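Local coordinates for reticulocyte binding protein (Streptococcus agalactiae COH1, PDB 3FAX) that probably acts as a pullulanase-like debranching enzyme of the alpha-amylase family, cleaving alpha-glucans at their branch points with help from a carbohydrate-binding module, at residues A[322-327]-A[355-360]; A[265-270]-A[706-711]. All blocks are in the same frame, centred on the assembly; numbering follows the deposited sequence.

Contact 1 (A[322-327]-A[355-360]); sequences FYVNEM and SGMYSE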
loop_
_atom_site.group_PDB
_atom_site.type_symbol
_atom_site.label_atom_id
_atom_site.label_comp_id
_atom_site.label_asym_id
_atom_site.label_seq_id
_atom_site.Cartn_x
_atom_site.Cartn_y
_atom_site.Cartn_z
ATOM N N PHE A 322 6.744 -12.504 -5.120
ATOM C CA PHE A 322 7.133 -13.604 -5.995
ATOM C C PHE A 322 8.545 -13.499 -6.592
ATOM O O PHE A 322 9.338 -14.430 -6.454
ATOM C CB PHE A 322 6.095 -13.753 -7.121
ATOM C CG PHE A 322 6.226 -15.024 -7.908
ATOM C CD1 PHE A 322 5.443 -16.133 -7.593
ATOM C CD2 PHE A 322 7.135 -15.120 -8.955
ATOM C CE1 PHE A 322 5.557 -17.313 -8.310
ATOM C CE2 PHE A 322 7.261 -16.302 -9.681
ATOM C CZ PHE A 322 6.472 -17.399 -9.357
ATOM N N TYR A 323 8.852 -12.396 -7.273
ATOM C CA TYR A 323 10.106 -12.299 -8.040
ATOM C C TYR A 323 11.341 -11.985 -7.187
ATOM O O TYR A 323 11.739 -10.830 -7.056
ATOM C CB TYR A 323 9.965 -11.293 -9.188
ATOM C CG TYR A 323 9.192 -11.855 -10.354
ATOM C CD1 TYR A 323 7.918 -11.389 -10.669
ATOM C CD2 TYR A 323 9.727 -12.875 -11.127
ATOM C CE1 TYR A 323 7.208 -11.915 -11.733
ATOM C CE2 TYR A 323 9.029 -13.406 -12.190
ATOM C CZ TYR A 323 7.771 -12.923 -12.488
ATOM O OH TYR A 323 7.084 -13.458 -13.547
ATOM N N VAL A 324 11.953 -13.033 -6.636
ATOM C CA VAL A 324 13.115 -12.892 -5.764
ATOM C C VAL A 324 13.887 -14.180 -5.585
ATOM O O VAL A 324 13.356 -15.271 -5.770
ATOM C CB VAL A 324 12.717 -12.439 -4.338
ATOM C CG1 VAL A 324 12.786 -10.944 -4.232
ATOM C CG2 VAL A 324 11.336 -12.983 -3.947
ATOM N N ASN A 325 15.152 -14.022 -5.212
ATOM C CA ASN A 325 15.976 -15.097 -4.695
ATOM C C ASN A 325 16.326 -14.731 -3.263
ATOM O O ASN A 325 17.214 -13.918 -3.021
ATOM C CB ASN A 325 17.245 -15.259 -5.535
ATOM C CG ASN A 325 18.176 -16.337 -4.997
ATOM O OD1 ASN A 325 17.786 -17.161 -4.170
ATOM N ND2 ASN A 325 19.410 -16.331 -5.467
ATOM N N GLU A 326 15.616 -15.326 -2.313
ATOM C CA GLU A 326 15.802 -14.999 -0.899
ATOM C C GLU A 326 17.113 -15.540 -0.333
ATOM O O GLU A 326 17.474 -15.222 0.801
ATOM C CB GLU A 326 14.624 -15.523 -0.084
ATOM C CG GLU A 326 13.316 -14.826 -0.420
ATOM C CD GLU A 326 12.103 -15.566 0.093
ATOM O OE1 GLU A 326 12.270 -16.574 0.810
ATOM O OE2 GLU A 326 10.975 -15.133 -0.229
ATOM N N MET A 327 17.813 -16.351 -1.124
ATOM C CA MET A 327 19.129 -16.869 -0.750
ATOM C C MET A 327 20.277 -15.962 -1.216
ATOM O O MET A 327 21.439 -16.215 -0.890
ATOM C CB MET A 327 19.317 -18.280 -1.325
ATOM C CG MET A 327 18.210 -19.270 -0.958
ATOM S SD MET A 327 17.891 -19.358 0.817
ATOM C CE MET A 327 19.520 -19.757 1.470
ATOM N N SER A 355 7.757 -12.565 3.652
ATOM C CA SER A 355 8.854 -12.829 2.743
ATOM C C SER A 355 10.062 -13.304 3.535
ATOM O O SER A 355 10.321 -12.820 4.639
ATOM C CB SER A 355 9.222 -11.563 1.989
ATOM O OG SER A 355 10.248 -11.831 1.071
ATOM N N GLY A 356 10.801 -14.253 2.970
ATOM C CA GLY A 356 12.050 -14.699 3.571
ATOM C C GLY A 356 13.183 -13.702 3.405
ATOM O O GLY A 356 14.166 -13.750 4.140
ATOM N N MET A 357 13.029 -12.785 2.451
ATOM C CA MET A 357 14.079 -11.839 2.077
ATOM C C MET A 357 14.586 -11.000 3.240
ATOM O O MET A 357 15.751 -10.624 3.247
ATOM C CB MET A 357 13.575 -10.919 0.965
ATOM C CG MET A 357 14.618 -9.985 0.374
ATOM S SD MET A 357 15.900 -10.836 -0.547
ATOM C CE MET A 357 15.034 -11.199 -2.079
ATOM N N TYR A 358 13.729 -10.715 4.219
ATOM C CA TYR A 358 14.109 -9.842 5.341
ATOM C C TYR A 358 14.473 -10.620 6.607
ATOM O O TYR A 358 14.539 -10.048 7.698
ATOM C CB TYR A 358 13.000 -8.808 5.605
ATOM C CG TYR A 358 12.592 -8.098 4.337
ATOM C CD1 TYR A 358 13.555 -7.542 3.493
ATOM C CD2 TYR A 358 11.258 -8.012 3.954
ATOM C CE1 TYR A 358 13.201 -6.918 2.307
ATOM C CE2 TYR A 358 10.890 -7.375 2.762
ATOM C CZ TYR A 358 11.871 -6.830 1.945
ATOM O OH TYR A 358 11.530 -6.192 0.771
ATOM N N SER A 359 14.740 -11.913 6.434
ATOM C CA SER A 359 15.075 -12.828 7.524
ATOM C C SER A 359 16.565 -13.131 7.490
ATOM O O SER A 359 17.156 -13.225 6.417
ATOM C CB SER A 359 14.289 -14.131 7.359
ATOM O OG SER A 359 14.665 -15.095 8.319
ATOM N N GLU A 360 17.173 -13.278 8.661
ATOM C CA GLU A 360 18.556 -13.750 8.743
ATOM C C GLU A 360 18.660 -15.251 8.449
ATOM O O GLU A 360 19.656 -15.709 7.886
ATOM C CB GLU A 360 19.164 -13.429 10.112
ATOM C CG GLU A 360 19.488 -11.961 10.291
ATOM C CD GLU A 360 20.406 -11.709 11.456
ATOM O OE1 GLU A 360 20.014 -12.022 12.593
ATOM O OE2 GLU A 360 21.519 -11.192 11.238
HETATM O O HOH W 1 9.420 -12.881 -0.985
#
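The carboxylate of E326 turns a face to the backbone of G356: G356 N sits above its plane, 3.4 Å from E326 CD, and G356 CA lies on that same side. The hydrogen bond from G356 N to E326 OE2 is accordingly weak, at 3.3 Å and bent to 147°. The ring of Y358 has CB of M357 over one face, offset toward its rim. With CG anti to the carbonyl carbon (chi1 -66°), E326 sets CG 3.5 Å from M357 N, and the extended chain beyond carries the carboxylate to G356. A water donates to E326 OE2 and accepts from S355 OG; that hydroxyl also accepts from M357 N in an ST turn (3.2 Å from S355 OG to M357 N). The second carboxylate oxygen, OE1, is taken by W227 N. M357 has bends at chi2 and chi3 that bring CE to 3.6 Å from N325 O; its apolar contact with V324 CG1 is modelled too short, so that detail is doubtful. N325 OD1 accepts from M327 N, making an Asx turn. Both segments belong to the long, irregular connection from barrel strand 312-315 to helix 365-381; V324 lies near a calcium ion, the 322-327 side pairs with W227 and S229, and beyond the contact E371 of helix 365-381 holds S359 OG and E360 N.

Contact 2 (A[265-270]-A[706-711]); sequences RQDAVI and AFRKLS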
loop_
_atom_site.group_PDB
_atom_site.type_symbol
_atom_site.label_atom_id
_atom_site.label_comp_id
_atom_site.label_asym_id
_atom_site.label_seq_id
_atom_site.Cartn_x
_atom_site.Cartn_y
_atom_site.Cartn_z
ATOM N N ARG A 265 -6.006 9.459 13.918
ATOM C CA ARG A 265 -5.294 9.518 12.636
ATOM C C ARG A 265 -4.662 10.886 12.354
ATOM O O ARG A 265 -3.599 10.967 11.744
ATOM C CB ARG A 265 -6.193 9.078 11.462
ATOM C CG ARG A 265 -7.662 9.479 11.545
ATOM C CD ARG A 265 -8.500 8.764 10.502
ATOM N NE ARG A 265 -9.725 9.511 10.243
ATOM C CZ ARG A 265 -10.521 9.346 9.188
ATOM N NH1 ARG A 265 -10.251 8.438 8.253
ATOM N NH2 ARG A 265 -11.602 10.107 9.066
ATOM N N GLN A 266 -5.301 11.955 12.812
ATOM C CA GLN A 266 -4.738 13.287 12.643
ATOM C C GLN A 266 -3.398 13.455 13.384
ATOM O O GLN A 266 -2.556 14.251 12.961
ATOM C CB GLN A 266 -5.749 14.379 13.038
ATOM C CG GLN A 266 -5.961 14.593 14.539
ATOM C CD GLN A 266 -6.922 13.609 15.176
ATOM O OE1 GLN A 266 -7.746 12.983 14.501
ATOM N NE2 GLN A 266 -6.830 13.479 16.494
ATOM N N ASP A 267 -3.192 12.697 14.460
ATOM C CA ASP A 267 -1.947 12.783 15.242
ATOM C C ASP A 267 -0.807 11.911 14.690
ATOM O O ASP A 267 0.246 11.803 15.319
ATOM C CB ASP A 267 -2.200 12.400 16.709
ATOM C CG ASP A 267 -3.197 13.317 17.402
ATOM O OD1 ASP A 267 -3.209 14.540 17.124
ATOM O OD2 ASP A 267 -3.959 12.813 18.252
ATOM N N ALA A 268 -1.008 11.299 13.526
ATOM C CA ALA A 268 -0.029 10.367 12.970
ATOM C C ALA A 268 0.947 11.061 12.026
ATOM O O ALA A 268 0.529 11.780 11.109
ATOM C CB ALA A 268 -0.745 9.227 12.238
ATOM N N VAL A 269 2.241 10.850 12.266
ATOM C CA VAL A 269 3.298 11.265 11.345
ATOM C C VAL A 269 3.933 9.990 10.829
ATOM O O VAL A 269 4.754 9.375 11.508
ATOM C CB VAL A 269 4.370 12.160 12.032
ATOM C CG1 VAL A 269 5.481 12.523 11.057
ATOM C CG2 VAL A 269 3.737 13.424 12.593
ATOM N N ILE A 270 3.523 9.578 9.635
ATOM C CA ILE A 270 3.946 8.299 9.065
ATOM C C ILE A 270 5.293 8.437 8.335
ATOM O O ILE A 270 5.552 9.443 7.675
ATOM C CB ILE A 270 2.879 7.748 8.087
ATOM C CG1 ILE A 270 1.532 7.557 8.802
ATOM C CG2 ILE A 270 3.338 6.436 7.476
ATOM C CD1 ILE A 270 0.348 7.348 7.847
ATOM N N ALA A 706 -2.616 22.575 17.166
ATOM C CA ALA A 706 -2.933 23.556 16.131
ATOM C C ALA A 706 -2.793 22.934 14.743
ATOM O O ALA A 706 -3.519 23.297 13.822
ATOM C CB ALA A 706 -2.034 24.770 16.251
ATOM N N PHE A 707 -1.862 21.990 14.606
ATOM C CA PHE A 707 -1.588 21.341 13.328
ATOM C C PHE A 707 -2.236 19.962 13.195
ATOM O O PHE A 707 -2.157 19.339 12.138
ATOM C CB PHE A 707 -0.078 21.237 13.135
ATOM C CG PHE A 707 0.616 22.562 13.180
ATOM C CD1 PHE A 707 0.335 23.527 12.228
ATOM C CD2 PHE A 707 1.529 22.855 14.180
ATOM C CE1 PHE A 707 0.954 24.758 12.267
ATOM C CE2 PHE A 707 2.155 24.086 14.222
ATOM C CZ PHE A 707 1.870 25.037 13.261
ATOM N N ARG A 708 -2.891 19.510 14.267
ATOM C CA ARG A 708 -3.508 18.193 14.323
ATOM C C ARG A 708 -4.950 18.313 14.817
ATOM O O ARG A 708 -5.351 17.642 15.772
ATOM C CB ARG A 708 -2.713 17.280 15.259
ATOM C CG ARG A 708 -1.222 17.552 15.298
ATOM C CD ARG A 708 -0.486 16.460 16.051
ATOM N NE ARG A 708 -1.098 16.167 17.348
ATOM C CZ ARG A 708 -0.840 16.808 18.484
ATOM N NH1 ARG A 708 0.032 17.807 18.528
ATOM N NH2 ARG A 708 -1.463 16.438 19.593
ATOM N N LYS A 709 -5.728 19.172 14.166
ATOM C CA LYS A 709 -7.125 19.373 14.548
ATOM C C LYS A 709 -7.991 18.186 14.135
ATOM O O LYS A 709 -7.558 17.347 13.355
ATOM C CB LYS A 709 -7.661 20.678 13.965
ATOM C CG LYS A 709 -6.962 21.909 14.540
ATOM C CD LYS A 709 -7.878 23.127 14.601
ATOM C CE LYS A 709 -7.386 24.143 15.629
ATOM N NZ LYS A 709 -6.080 24.731 15.232
ATOM N N LEU A 710 -9.211 18.128 14.671
ATOM C CA LEU A 710 -10.058 16.926 14.598
ATOM C C LEU A 710 -11.192 17.016 13.584
ATOM O O LEU A 710 -11.516 16.021 12.951
ATOM C CB LEU A 710 -10.660 16.601 15.975
ATOM C CG LEU A 710 -9.707 16.418 17.167
ATOM C CD1 LEU A 710 -9.295 17.767 17.775
ATOM C CD2 LEU A 710 -10.345 15.525 18.230
ATOM N N SER A 711 -11.806 18.188 13.448
ATOM C CA SER A 711 -12.956 18.351 12.554
ATOM C C SER A 711 -12.786 19.514 11.580
ATOM O O SER A 711 -12.049 20.455 11.856
ATOM C CB SER A 711 -14.225 18.565 13.374
ATOM O OG SER A 711 -14.132 19.739 14.160
#
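D267 and R708 form a buried one-point salt bridge: R708 NE donates to D267 OD1 at 2.7 Å with an N-H...O angle of 160°. OD1 lies close to the guanidinium plane, at its edge, but the donor reaches it from above the carboxylate plane, the two flat groups being turned 59° from each other. D267 OD2 accepts from K263 N, and R708 NH1 donates to R701 O at the end of helix 685-702. With CG between its backbone N and carbonyl carbon (chi1 76°), Q266 lays that methylene against two carbonyl oxygens, 3.3 Å from R708 O and 3.4 Å from K709 O. The 3-10 turn at 265-267, in which A268 N donates to R265 O at 3.2 Å, leads into strand 269-273, the first of the eight parallel strands of the TIM barrel; A268 and I270 pair with A615 and I617 of the last strand, 614-618. On the other segment Q612 OE1 accepts from K709 N, while K709 NZ donates to I742 O at the end of strand 736-742, in the C-terminal sheet. L710 N is taken by E714 OE2, and S711 OG, at the N-cap of helix 712-718, accepts a weak hydrogen bond from E714 N.

In the fold
Along the chain the order is 265-270, 322-327, 355-360, 706-711, so contact 1 joins parts of one barrel connection while contact 2 brings together residues more than 400 positions apart. Their centres are 36 Å apart on opposite sides of the chain's centre, and their nearest atoms come no closer than about 16 Å. The shared element is the eight-stranded barrel: contact 2 sets the start of its first strand, 269-273, against the loop between helices 685-702 and 712-718, ahead of the C-terminal sheet, whereas contact 1 lies in the single long loop after the second strand, 312-315. In alpha-amylase relatives, loops at this end of the barrel strands border the substrate cleft.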